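Local coordinates for protein histidine decarboxylase alpha chain (Lactobacillus sp. 30A, PDB 1IBV) that probably catalyses, with its beta-chain partner, the pyruvoyl-dependent decarboxylation of histidine to histamine and carbon dioxide, at residues 121-125 with 126-130. Residues are numbered along the deposited sequence; the frame is centred on the assembly and turned at random.
Sequences WETPN and EDELL
The carbonyl oxygen of N125 is gripped by two backbone amides of the first helical turn: L129 N at 3.1 Å, lying in the carbonyl plane, and E128 N at 2.8 Å through a weak, bent bond. N125 is the N-cap of helix 126-151, where the chain turns back from strand 113-121, the outermost strand of the mixed sheet within this chain. Asparagine suits the place because its short amide can stand in for a missing carbonyl: OD1 accepts weakly from D127 N at 3.2 Å.

W121 ends the strand, CG anti to the backbone N (chi1 -168°), and its broad indole reaches the helix, offering a face to L129 and an edge to E128. Leucine has a methyl to lay on a ring: L129, buried against Y164, puts CD1 3.8 Å from the centroid of the five-membered ring, a CH-pi contact, while its CB sits 3.5 Å from NE1. Y132 adds a second aromatic ring beside the indole. Were W121 cut back to an alanine, L129 CD1 and E128 CG would probably lose the ring they pack on, opening a gap between strand end and helix. Glutamate suits the indole edge because its carboxylate lies beyond an aliphatic stem: E128 CG sits in the ring plane, 3.3 Å from CZ2.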
ATOM      1  N   TRP B 121     -32.933  20.396  33.367  1.00 45.57           N
ATOM      2  CA  TRP B 121     -33.687  20.114  34.576  1.00 47.61           C
ATOM      3  C   TRP B 121     -34.177  21.440  35.130  1.00 49.53           C
ATOM      4  O   TRP B 121     -33.379  22.354  35.397  1.00 48.96           O
ATOM      5  CB  TRP B 121     -32.808  19.411  35.608  1.00 46.35           C
ATOM      6  CG  TRP B 121     -33.575  18.842  36.757  1.00 48.59           C
ATOM      7  CD1 TRP B 121     -33.258  18.936  38.083  1.00 49.15           C
ATOM      8  CD2 TRP B 121     -34.778  18.054  36.686  1.00 48.70           C
ATOM      9  NE1 TRP B 121     -34.183  18.254  38.840  1.00 49.02           N
ATOM     10  CE2 TRP B 121     -35.125  17.711  38.013  1.00 49.05           C
ATOM     11  CE3 TRP B 121     -35.598  17.613  35.632  1.00 47.77           C
ATOM     12  CZ2 TRP B 121     -36.252  16.934  38.314  1.00 48.06           C
ATOM     13  CZ3 TRP B 121     -36.718  16.846  35.933  1.00 46.98           C
ATOM     14  CH2 TRP B 121     -37.035  16.517  37.266  1.00 48.28           C
ATOM     15  N   GLU B 122     -35.486  21.532  35.327  1.00 51.53           N
ATOM     16  CA  GLU B 122     -36.106  22.754  35.812  1.00 54.05           C
ATOM     17  C   GLU B 122     -36.294  22.915  37.335  1.00 55.12           C
ATOM     18  O   GLU B 122     -36.493  24.038  37.814  1.00 56.45           O
ATOM     19  CB  GLU B 122     -37.434  22.966  35.083  1.00 55.49           C
ATOM     20  CG  GLU B 122     -37.382  22.750  33.553  1.00 57.83           C
ATOM     21  CD  GLU B 122     -36.556  23.793  32.777  1.00 60.41           C
ATOM     22  OE1 GLU B 122     -35.974  24.721  33.389  1.00 62.18           O
ATOM     23  OE2 GLU B 122     -36.484  23.672  31.530  1.00 62.75           O
ATOM     24  N   THR B 123     -36.267  21.827  38.104  1.00 54.32           N
ATOM     25  CA  THR B 123     -36.433  21.963  39.556  1.00 53.14           C
ATOM     26  C   THR B 123     -35.070  22.012  40.230  1.00 53.45           C
ATOM     27  O   THR B 123     -34.111  21.435  39.734  1.00 53.31           O
ATOM     28  CB  THR B 123     -37.270  20.826  40.169  1.00 52.35           C
ATOM     29  OG1 THR B 123     -36.443  19.678  40.372  1.00 53.61           O
ATOM     30  CG2 THR B 123     -38.418  20.455  39.251  1.00 52.00           C
ATOM     31  N   PRO B 124     -34.981  22.644  41.410  1.00 55.63           N
ATOM     32  CA  PRO B 124     -33.714  22.757  42.137  1.00 55.75           C
ATOM     33  C   PRO B 124     -33.271  21.542  42.944  1.00 56.05           C
ATOM     34  O   PRO B 124     -32.186  21.557  43.537  1.00 53.32           O
ATOM     35  CB  PRO B 124     -33.986  23.927  43.070  1.00 55.94           C
ATOM     36  CG  PRO B 124     -35.396  23.668  43.458  1.00 55.71           C
ATOM     37  CD  PRO B 124     -36.043  23.379  42.118  1.00 56.70           C
ATOM     38  N   ASN B 125     -34.093  20.496  42.997  1.00 58.25           N
ATOM     39  CA  ASN B 125     -33.702  19.335  43.792  1.00 59.79           C
ATOM     40  C   ASN B 125     -32.987  18.192  43.058  1.00 58.69           C
ATOM     41  O   ASN B 125     -33.626  17.367  42.389  1.00 57.33           O
ATOM     42  CB  ASN B 125     -34.883  18.800  44.611  1.00 62.82           C
ATOM     43  CG  ASN B 125     -34.434  18.180  45.930  1.00 65.27           C
ATOM     44  OD1 ASN B 125     -33.727  17.163  45.942  1.00 66.38           O
ATOM     45  ND2 ASN B 125     -34.779  18.826  47.044  1.00 66.63           N
ATOM     46  N   GLU B 126     -31.665  18.124  43.248  1.00 58.20           N
ATOM     47  CA  GLU B 126     -30.816  17.097  42.634  1.00 59.73           C
ATOM     48  C   GLU B 126     -31.382  15.696  42.868  1.00 61.35           C
ATOM     49  O   GLU B 126     -31.472  14.871  41.945  1.00 62.10           O
ATOM     50  CB  GLU B 126     -29.384  17.159  43.205  1.00 57.95           C
ATOM     51  CG  GLU B 126     -28.477  15.995  42.767  1.00 56.52           C
ATOM     52  CD  GLU B 126     -27.029  16.117  43.252  1.00 55.03           C
ATOM     53  OE1 GLU B 126     -26.413  17.184  43.053  1.00 56.57           O
ATOM     54  OE2 GLU B 126     -26.498  15.136  43.815  1.00 54.32           O
ATOM     55  N   ASP B 127     -31.804  15.443  44.100  1.00 63.36           N
ATOM     56  CA  ASP B 127     -32.345  14.144  44.441  1.00 63.54           C
ATOM     57  C   ASP B 127     -33.544  13.825  43.554  1.00 60.81           C
ATOM     58  O   ASP B 127     -33.733  12.677  43.139  1.00 60.56           O
ATOM     59  CB  ASP B 127     -32.747  14.096  45.907  1.00 66.55           C
ATOM     60  CG  ASP B 127     -32.844  12.680  46.421  1.00 70.22           C
ATOM     61  OD1 ASP B 127     -31.909  12.243  47.147  1.00 70.38           O
ATOM     62  OD2 ASP B 127     -33.841  12.001  46.070  1.00 73.04           O
ATOM     63  N   GLU B 128     -34.342  14.843  43.249  1.00 59.96           N
ATOM     64  CA  GLU B 128     -35.507  14.661  42.386  1.00 59.64           C
ATOM     65  C   GLU B 128     -35.059  14.375  40.944  1.00 57.89           C
ATOM     66  O   GLU B 128     -35.738  13.656  40.197  1.00 57.26           O
ATOM     67  CB  GLU B 128     -36.405  15.903  42.452  1.00 63.55           C
ATOM     68  CG  GLU B 128     -37.388  16.042  41.297  1.00 70.51           C
ATOM     69  CD  GLU B 128     -38.319  14.842  41.144  1.00 73.92           C
ATOM     70  OE1 GLU B 128     -39.026  14.522  42.135  1.00 77.10           O
ATOM     71  OE2 GLU B 128     -38.354  14.237  40.034  1.00 75.08           O
ATOM     72  N   LEU B 129     -33.892  14.897  40.571  1.00 55.91           N
ATOM     73  CA  LEU B 129     -33.352  14.679  39.227  1.00 50.71           C
ATOM     74  C   LEU B 129     -33.117  13.183  39.011  1.00 50.20           C
ATOM     75  O   LEU B 129     -33.622  12.593  38.046  1.00 48.08           O
ATOM     76  CB  LEU B 129     -32.034  15.436  39.042  1.00 47.26           C
ATOM     77  CG  LEU B 129     -31.240  15.193  37.750  1.00 44.12           C
ATOM     78  CD1 LEU B 129     -32.088  15.446  36.509  1.00 38.97           C
ATOM     79  CD2 LEU B 129     -30.022  16.082  37.747  1.00 41.84           C
ATOM     80  N   LEU B 130     -32.407  12.566  39.953  1.00 48.62           N
ATOM     81  CA  LEU B 130     -32.097  11.145  39.870  1.00 46.95           C
ATOM     82  C   LEU B 130     -33.341  10.329  39.542  1.00 46.80           C
ATOM     83  O   LEU B 130     -33.274   9.408  38.737  1.00 47.70           O
ATOM     84  CB  LEU B 130     -31.462  10.655  41.166  1.00 48.56           C
ATOM     85  CG  LEU B 130     -30.270  11.459  41.708  1.00 50.01           C
ATOM     86  CD1 LEU B 130     -29.575  10.672  42.833  1.00 50.61           C
ATOM     87  CD2 LEU B 130     -29.268  11.774  40.599  1.00 48.61           C
TER